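Local coordinates for insecticidal crystal protein Cry35Ab1 (Bacillus thuringiensis, PDB 4JP0) that forms one half of a binary insecticidal toxin that acts with Cry34Ab1 against western corn rootworm larvae, probably at the midgut epithelium, at residues Tyr203-Ala214 / Gly311-Arg322. Residues are numbered along the deposited sequence; the frame is centred on the assembly and turned at random.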
ATOM      1  N   TYR A 203       5.865  -1.147   8.609  1.00 13.41           N
ATOM      2  CA  TYR A 203       6.417  -1.947   7.495  1.00 14.01           C
ATOM      3  C   TYR A 203       6.609  -1.031   6.306  1.00 14.48           C
ATOM      4  O   TYR A 203       5.927  -0.003   6.194  1.00 15.97           O
ATOM      5  CB  TYR A 203       5.422  -3.057   7.091  1.00 14.85           C
ATOM      6  CG  TYR A 203       5.460  -4.277   8.018  1.00 17.12           C
ATOM      7  CD1 TYR A 203       5.181  -4.156   9.372  1.00 16.86           C
ATOM      8  CD2 TYR A 203       5.774  -5.560   7.505  1.00 16.90           C
ATOM      9  CE1 TYR A 203       5.246  -5.269  10.231  1.00 16.88           C
ATOM     10  CE2 TYR A 203       5.819  -6.645   8.305  1.00 17.85           C
ATOM     11  CZ  TYR A 203       5.546  -6.509   9.682  1.00 17.25           C
ATOM     12  OH  TYR A 203       5.591  -7.619  10.479  1.00 18.37           O
ATOM     13  N   ILE A 204       7.494  -1.412   5.382  1.00 14.35           N
ATOM     14  CA  ILE A 204       7.716  -0.664   4.157  1.00 15.03           C
ATOM     15  C   ILE A 204       7.013  -1.362   2.998  1.00 15.34           C
ATOM     16  O   ILE A 204       7.227  -2.551   2.728  1.00 15.30           O
ATOM     17  CB  ILE A 204       9.224  -0.585   3.858  1.00 15.33           C
ATOM     18  CG1 ILE A 204       9.933   0.165   4.968  1.00 15.85           C
ATOM     19  CG2 ILE A 204       9.510   0.179   2.533  1.00 16.51           C
ATOM     20  CD1 ILE A 204      11.487  -0.014   4.918  1.00 20.79           C
ATOM     21  N   LEU A 205       6.140  -0.628   2.337  1.00 15.60           N
ATOM     22  CA  LEU A 205       5.435  -1.142   1.152  1.00 16.24           C
ATOM     23  C   LEU A 205       5.965  -0.338  -0.076  1.00 16.27           C
ATOM     24  O   LEU A 205       5.883   0.900  -0.142  1.00 15.58           O
ATOM     25  CB  LEU A 205       3.918  -1.007   1.354  1.00 16.26           C
ATOM     26  CG  LEU A 205       2.991  -1.382   0.199  1.00 17.47           C
ATOM     27  CD1 LEU A 205       3.283  -2.794  -0.333  1.00 17.58           C
ATOM     28  CD2 LEU A 205       1.509  -1.227   0.615  1.00 17.63           C
ATOM     29  N   LYS A 206       6.544  -1.068  -1.028  1.00 16.06           N
ATOM     30  CA  LYS A 206       7.159  -0.470  -2.190  1.00 15.79           C
ATOM     31  C   LYS A 206       6.381  -0.858  -3.408  1.00 16.67           C
ATOM     32  O   LYS A 206       5.787  -1.958  -3.454  1.00 16.36           O
ATOM     33  CB  LYS A 206       8.545  -1.075  -2.390  1.00 16.54           C
ATOM     34  CG  LYS A 206       9.463  -0.998  -1.210  1.00 16.83           C
ATOM     35  CD  LYS A 206      10.874  -1.374  -1.653  1.00 17.57           C
ATOM     36  CE  LYS A 206      11.809  -1.511  -0.474  1.00 19.31           C
ATOM     37  NZ  LYS A 206      13.198  -1.763  -0.877  1.00 19.88           N
ATOM     38  N   LYS A 207       6.406   0.036  -4.389  1.00 16.62           N
ATOM     39  CA  LYS A 207       5.855  -0.241  -5.725  1.00 17.29           C
ATOM     40  C   LYS A 207       6.922  -0.015  -6.791  1.00 17.59           C
ATOM     41  O   LYS A 207       7.373   1.122  -6.983  1.00 17.66           O
ATOM     42  CB  LYS A 207       4.635   0.623  -6.067  1.00 17.58           C
ATOM     43  CG  LYS A 207       3.890   0.055  -7.281  1.00 19.44           C
ATOM     44  CD  LYS A 207       2.743   0.955  -7.827  1.00 20.03           C
ATOM     45  CE  LYS A 207       3.276   2.122  -8.665  1.00 22.38           C
ATOM     46  NZ  LYS A 207       2.168   2.965  -9.235  1.00 23.62           N
ATOM     47  N   TYR A 208       7.335  -1.093  -7.464  1.00 16.17           N
ATOM     48  CA  TYR A 208       8.280  -1.014  -8.560  1.00 16.91           C
ATOM     49  C   TYR A 208       7.549  -1.215  -9.855  1.00 17.15           C
ATOM     50  O   TYR A 208       6.545  -1.951  -9.910  1.00 17.78           O
ATOM     51  CB  TYR A 208       9.304  -2.135  -8.473  1.00 17.36           C
ATOM     52  CG  TYR A 208      10.274  -2.034  -7.313  1.00 17.74           C
ATOM     53  CD1 TYR A 208      10.094  -2.779  -6.141  1.00 17.10           C
ATOM     54  CD2 TYR A 208      11.375  -1.200  -7.380  1.00 17.58           C
ATOM     55  CE1 TYR A 208      11.006  -2.664  -5.065  1.00 18.57           C
ATOM     56  CE2 TYR A 208      12.273  -1.112  -6.316  1.00 17.50           C
ATOM     57  CZ  TYR A 208      12.079  -1.844  -5.170  1.00 16.59           C
ATOM     58  OH  TYR A 208      13.001  -1.739  -4.116  1.00 16.71           O
ATOM     59  N   GLN A 209       8.038  -0.561 -10.903  1.00 17.00           N
ATOM     60  CA  GLN A 209       7.526  -0.818 -12.249  1.00 17.42           C
ATOM     61  C   GLN A 209       8.717  -0.979 -13.189  1.00 18.49           C
ATOM     62  O   GLN A 209       9.819  -0.508 -12.889  1.00 18.67           O
ATOM     63  CB  GLN A 209       6.569   0.266 -12.725  1.00 17.37           C
ATOM     64  CG  GLN A 209       5.243   0.264 -11.977  1.00 18.75           C
ATOM     65  CD  GLN A 209       4.329   1.386 -12.431  1.00 19.68           C
ATOM     66  OE1 GLN A 209       4.781   2.509 -12.649  1.00 20.29           O
ATOM     67  NE2 GLN A 209       3.031   1.089 -12.560  1.00 20.98           N
ATOM     68  N   TYR A 210       8.488  -1.692 -14.282  1.00 17.69           N
ATOM     69  CA  TYR A 210       9.488  -1.963 -15.295  1.00 19.64           C
ATOM     70  C   TYR A 210       8.784  -2.644 -16.466  1.00 19.89           C
ATOM     71  O   TYR A 210       7.634  -3.070 -16.339  1.00 20.54           O
ATOM     72  CB  TYR A 210      10.592  -2.878 -14.754  1.00 19.01           C
ATOM     73  CG  TYR A 210      10.117  -4.136 -14.056  1.00 20.14           C
ATOM     74  CD1 TYR A 210      10.072  -5.360 -14.718  1.00 21.18           C
ATOM     75  CD2 TYR A 210       9.756  -4.110 -12.710  1.00 21.44           C
ATOM     76  CE1 TYR A 210       9.652  -6.536 -14.038  1.00 23.11           C
ATOM     77  CE2 TYR A 210       9.363  -5.257 -12.049  1.00 21.46           C
ATOM     78  CZ  TYR A 210       9.313  -6.450 -12.697  1.00 23.28           C
ATOM     79  OH  TYR A 210       8.893  -7.553 -11.978  1.00 26.89           O
ATOM     80  N   TRP A 211       9.463  -2.735 -17.598  1.00 19.87           N
ATOM     81  CA  TRP A 211       8.929  -3.429 -18.753  1.00 20.07           C
ATOM     82  C   TRP A 211       9.466  -4.869 -18.775  1.00 20.89           C
ATOM     83  O   TRP A 211      10.578  -5.113 -18.315  1.00 19.07           O
ATOM     84  CB  TRP A 211       9.386  -2.706 -20.025  1.00 20.27           C
ATOM     85  CG  TRP A 211       8.779  -1.340 -20.213  1.00 20.99           C
ATOM     86  CD1 TRP A 211       9.357  -0.126 -19.935  1.00 22.21           C
ATOM     87  CD2 TRP A 211       7.472  -1.051 -20.731  1.00 22.15           C
ATOM     88  NE1 TRP A 211       8.496   0.897 -20.269  1.00 22.20           N
ATOM     89  CE2 TRP A 211       7.326   0.358 -20.747  1.00 22.58           C
ATOM     90  CE3 TRP A 211       6.425  -1.842 -21.240  1.00 22.37           C
ATOM     91  CZ2 TRP A 211       6.168   0.991 -21.214  1.00 23.41           C
ATOM     92  CZ3 TRP A 211       5.239  -1.192 -21.704  1.00 20.26           C
ATOM     93  CH2 TRP A 211       5.137   0.194 -21.687  1.00 20.59           C
ATOM     94  N   GLN A 212       8.668  -5.795 -19.333  1.00 21.38           N
ATOM     95  CA  GLN A 212       9.005  -7.196 -19.511  1.00 22.82           C
ATOM     96  C   GLN A 212       8.314  -7.758 -20.769  1.00 23.23           C
ATOM     97  O   GLN A 212       7.166  -7.445 -21.032  1.00 22.16           O
ATOM     98  CB  GLN A 212       8.528  -8.005 -18.290  1.00 23.89           C
ATOM     99  CG  GLN A 212       8.951  -9.465 -18.290  1.00 27.07           C
ATOM    100  CD  GLN A 212       8.542 -10.180 -16.991  1.00 32.04           C
ATOM    101  OE1 GLN A 212       7.729 -11.120 -17.011  1.00 36.71           O
ATOM    102  NE2 GLN A 212       9.084  -9.725 -15.865  1.00 31.85           N
ATOM    103  N   ARG A 213       9.027  -8.591 -21.520  1.00 23.20           N
ATOM    104  CA  ARG A 213       8.507  -9.251 -22.708  1.00 25.15           C
ATOM    105  C   ARG A 213       7.192  -9.951 -22.393  1.00 24.43           C
ATOM    106  O   ARG A 213       7.064 -10.575 -21.359  1.00 22.88           O
ATOM    107  CB  ARG A 213       9.554 -10.278 -23.181  1.00 25.54           C
ATOM    108  CG  ARG A 213       9.051 -11.385 -24.093  1.00 32.65           C
ATOM    109  CD  ARG A 213      10.123 -12.445 -24.418  1.00 37.93           C
ATOM    110  NE  ARG A 213       9.525 -13.751 -24.696  1.00 45.55           N
ATOM    111  CZ  ARG A 213      10.130 -14.727 -25.371  1.00 49.11           C
ATOM    112  NH1 ARG A 213      11.357 -14.542 -25.856  1.00 52.11           N
ATOM    113  NH2 ARG A 213       9.508 -15.889 -25.568  1.00 49.68           N
ATOM    114  N   ALA A 214       6.202  -9.819 -23.267  1.00 24.12           N
ATOM    115  CA  ALA A 214       4.938 -10.516 -23.067  1.00 24.94           C
ATOM    116  C   ALA A 214       5.066 -11.933 -23.606  1.00 25.87           C
ATOM    117  O   ALA A 214       5.429 -12.134 -24.771  1.00 26.64           O
ATOM    118  CB  ALA A 214       3.846  -9.808 -23.781  1.00 24.80           C
ATOM    119  N   GLY A 311       6.371  -7.994 -28.071  1.00 22.69           N
ATOM    120  CA  GLY A 311       5.639  -7.028 -27.290  1.00 22.34           C
ATOM    121  C   GLY A 311       6.105  -6.944 -25.850  1.00 22.53           C
ATOM    122  O   GLY A 311       6.668  -7.903 -25.307  1.00 22.50           O
ATOM    123  N   PHE A 312       5.897  -5.775 -25.256  1.00 21.28           N
ATOM    124  CA  PHE A 312       6.211  -5.577 -23.846  1.00 21.67           C
ATOM    125  C   PHE A 312       5.018  -5.080 -23.060  1.00 21.57           C
ATOM    126  O   PHE A 312       4.130  -4.422 -23.606  1.00 21.74           O
ATOM    127  CB  PHE A 312       7.344  -4.577 -23.708  1.00 20.26           C
ATOM    128  CG  PHE A 312       8.640  -5.056 -24.307  1.00 21.84           C
ATOM    129  CD1 PHE A 312       8.980  -4.744 -25.616  1.00 20.29           C
ATOM    130  CD2 PHE A 312       9.514  -5.820 -23.560  1.00 20.72           C
ATOM    131  CE1 PHE A 312      10.149  -5.189 -26.174  1.00 21.74           C
ATOM    132  CE2 PHE A 312      10.702  -6.250 -24.104  1.00 21.27           C
ATOM    133  CZ  PHE A 312      11.023  -5.930 -25.415  1.00 21.21           C
ATOM    134  N   LEU A 313       5.032  -5.400 -21.773  1.00 21.12           N
ATOM    135  CA  LEU A 313       4.035  -4.953 -20.798  1.00 21.27           C
ATOM    136  C   LEU A 313       4.745  -4.282 -19.646  1.00 21.04           C
ATOM    137  O   LEU A 313       5.870  -4.660 -19.302  1.00 20.30           O
ATOM    138  CB  LEU A 313       3.289  -6.161 -20.244  1.00 20.92           C
ATOM    139  CG  LEU A 313       2.373  -6.837 -21.265  1.00 22.77           C
ATOM    140  CD1 LEU A 313       2.044  -8.243 -20.838  1.00 22.09           C
ATOM    141  CD2 LEU A 313       1.096  -5.967 -21.382  1.00 22.33           C
ATOM    142  N   THR A 314       4.070  -3.305 -19.031  1.00 20.61           N
ATOM    143  CA  THR A 314       4.577  -2.689 -17.821  1.00 20.74           C
ATOM    144  C   THR A 314       4.179  -3.614 -16.709  1.00 20.78           C
ATOM    145  O   THR A 314       2.997  -3.955 -16.578  1.00 20.21           O
ATOM    146  CB  THR A 314       3.949  -1.312 -17.581  1.00 20.92           C
ATOM    147  OG1 THR A 314       4.479  -0.394 -18.533  1.00 21.70           O
ATOM    148  CG2 THR A 314       4.415  -0.733 -16.223  1.00 19.63           C
ATOM    149  N   ILE A 315       5.174  -4.053 -15.950  1.00 19.73           N
ATOM    150  CA  ILE A 315       4.950  -4.883 -14.787  1.00 20.16           C
ATOM    151  C   ILE A 315       4.901  -3.993 -13.568  1.00 19.80           C
ATOM    152  O   ILE A 315       5.665  -3.042 -13.475  1.00 19.11           O
ATOM    153  CB  ILE A 315       6.092  -5.883 -14.592  1.00 20.41           C
ATOM    154  CG1 ILE A 315       6.332  -6.722 -15.854  1.00 21.20           C
ATOM    155  CG2 ILE A 315       5.741  -6.824 -13.407  1.00 21.62           C
ATOM    156  CD1 ILE A 315       5.135  -7.640 -16.217  1.00 24.32           C
ATOM    157  N   THR A 316       3.989  -4.288 -12.639  1.00 19.97           N
ATOM    158  CA  THR A 316       3.992  -3.581 -11.347  1.00 20.51           C
ATOM    159  C   THR A 316       4.261  -4.602 -10.262  1.00 21.15           C
ATOM    160  O   THR A 316       3.581  -5.638 -10.184  1.00 22.13           O
ATOM    161  CB  THR A 316       2.654  -2.905 -11.111  1.00 20.66           C
ATOM    162  OG1 THR A 316       2.490  -1.879 -12.086  1.00 22.95           O
ATOM    163  CG2 THR A 316       2.637  -2.129  -9.769  1.00 20.91           C
ATOM    164  N   SER A 317       5.236  -4.328  -9.399  1.00 20.54           N
ATOM    165  CA  SER A 317       5.556  -5.245  -8.318  1.00 21.14           C
ATOM    166  C   SER A 317       5.316  -4.542  -6.967  1.00 20.36           C
ATOM    167  O   SER A 317       5.966  -3.569  -6.651  1.00 20.59           O
ATOM    168  CB  SER A 317       7.031  -5.672  -8.401  1.00 20.54           C
ATOM    169  OG  SER A 317       7.328  -6.639  -7.403  1.00 23.88           O
ATOM    170  N   LEU A 318       4.366  -5.053  -6.200  1.00 19.68           N
ATOM    171  CA  LEU A 318       4.071  -4.524  -4.868  1.00 18.93           C
ATOM    172  C   LEU A 318       4.805  -5.440  -3.894  1.00 17.72           C
ATOM    173  O   LEU A 318       4.638  -6.659  -3.948  1.00 18.19           O
ATOM    174  CB  LEU A 318       2.570  -4.581  -4.657  1.00 19.48           C
ATOM    175  CG  LEU A 318       1.874  -3.369  -5.279  1.00 22.02           C
ATOM    176  CD1 LEU A 318       0.339  -3.415  -5.109  1.00 22.84           C
ATOM    177  CD2 LEU A 318       2.420  -2.135  -4.637  1.00 24.03           C
ATOM    178  N   GLU A 319       5.642  -4.883  -3.025  1.00 15.71           N
ATOM    179  CA  GLU A 319       6.471  -5.722  -2.153  1.00 16.28           C
ATOM    180  C   GLU A 319       6.468  -5.127  -0.749  1.00 15.36           C
ATOM    181  O   GLU A 319       6.684  -3.950  -0.577  1.00 14.57           O
ATOM    182  CB  GLU A 319       7.913  -5.787  -2.692  1.00 17.04           C
ATOM    183  CG  GLU A 319       8.016  -6.341  -4.122  1.00 18.74           C
ATOM    184  CD  GLU A 319       9.402  -6.163  -4.765  1.00 22.97           C
ATOM    185  OE1 GLU A 319      10.388  -5.901  -4.067  1.00 23.41           O
ATOM    186  OE2 GLU A 319       9.527  -6.288  -6.001  1.00 27.15           O
ATOM    187  N   LEU A 320       6.250  -5.973   0.239  1.00 15.72           N
ATOM    188  CA  LEU A 320       6.109  -5.541   1.614  1.00 16.33           C
ATOM    189  C   LEU A 320       7.224  -6.115   2.463  1.00 16.79           C
ATOM    190  O   LEU A 320       7.502  -7.327   2.395  1.00 16.95           O
ATOM    191  CB  LEU A 320       4.771  -6.043   2.147  1.00 17.81           C
ATOM    192  CG  LEU A 320       4.436  -5.673   3.586  1.00 17.66           C
ATOM    193  CD1 LEU A 320       4.172  -4.191   3.685  1.00 20.85           C
ATOM    194  CD2 LEU A 320       3.198  -6.449   4.082  1.00 16.62           C
ATOM    195  N   TYR A 321       7.819  -5.249   3.288  1.00 15.93           N
ATOM    196  CA  TYR A 321       8.988  -5.589   4.104  1.00 16.57           C
ATOM    197  C   TYR A 321       8.852  -5.218   5.578  1.00 16.97           C
ATOM    198  O   TYR A 321       8.345  -4.118   5.911  1.00 15.24           O
ATOM    199  CB  TYR A 321      10.201  -4.806   3.590  1.00 15.66           C
ATOM    200  CG  TYR A 321      10.527  -5.053   2.117  1.00 16.98           C
ATOM    201  CD1 TYR A 321       9.810  -4.410   1.115  1.00 17.64           C
ATOM    202  CD2 TYR A 321      11.525  -5.947   1.743  1.00 17.35           C
ATOM    203  CE1 TYR A 321      10.085  -4.627  -0.199  1.00 17.82           C
ATOM    204  CE2 TYR A 321      11.825  -6.157   0.392  1.00 18.74           C
ATOM    205  CZ  TYR A 321      11.087  -5.509  -0.562  1.00 19.46           C
ATOM    206  OH  TYR A 321      11.352  -5.716  -1.911  1.00 20.08           O
ATOM    207  N   ARG A 322       9.282  -6.141   6.447  1.00 16.87           N
ATOM    208  CA  ARG A 322       9.472  -5.825   7.853  1.00 19.25           C
ATOM    209  C   ARG A 322      10.697  -4.930   7.870  1.00 20.71           C
ATOM    210  O   ARG A 322      11.552  -5.035   6.987  1.00 19.27           O
ATOM    211  CB  ARG A 322       9.921  -7.028   8.638  1.00 20.47           C
ATOM    212  CG  ARG A 322       8.931  -8.039   8.963  1.00 22.11           C
ATOM    213  CD  ARG A 322       9.424  -9.007  10.052  1.00 24.83           C
ATOM    214  NE  ARG A 322       8.664 -10.237   9.935  1.00 25.24           N
ATOM    215  CZ  ARG A 322       9.136 -11.441  10.139  1.00 27.50           C
ATOM    216  NH1 ARG A 322      10.407 -11.618  10.505  1.00 25.39           N
ATOM    217  NH2 ARG A 322       8.311 -12.473   9.980  1.00 27.87           N
TER
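Residues 203-214 and 311-322 run antiparallel as neighbouring strands, their axes 153° apart, and are zipped by paired backbone hydrogen bonds from I204-Y321 to Q212-L313, with A214 N bonding to G311 O beyond. On one face K206, Y208, E319 and Y321 form a linked row of polar and ring contacts. The extended K206 chain crosses Y321 at about a right angle, CE lying 3.6 Å from Y321 CE1, and carries NZ over that ring in a cation-pi contact, 4.6 Å from the centroid. K206 NZ also donates to Y208 OH and makes a salt bridge to E327. E319 crosses Y208 at about a right angle, its carboxylate meeting the CD1/CE1 side obliquely, OE1 3.4 Å from Y208 CE1. S317 OG donates to the anti lone pair of E319 OE2; the approach of Y321 OH to OE1 is suspiciously short. Further along the same face, Y210 CG is wedged between its own N and C (chi1 50°); this swings the ring over I315, whose CB sits 3.9 Å from the ring centroid in a CH-pi contact. I315 CG1 also meets Q212 CB at 3.5 Å.

On the other face, Q209 and T316 lie side by side, and Q209 NE2 donates to T316 OG1 (3.1 Å), which lies in the amide plane. T314 OG1 stands over the W211 indole, 3.3 Å from CH2, and the indole NE1 is held by the K156 carbonyl.

At the end of the ladder next to I204-Y321, R322 lies beside Y203, its CA over one face of the ring and its CG 3.5 Å from Y203 CE2; both Y203 OH and R322 NE reach D188.

The pair forms the middle of a four-stranded antiparallel sheet in the toxin_10 region, with strand 174-182 beside 203-214 and strand 327-346 beside 311-322; helix 240-247 packs on L205, L318 and L320.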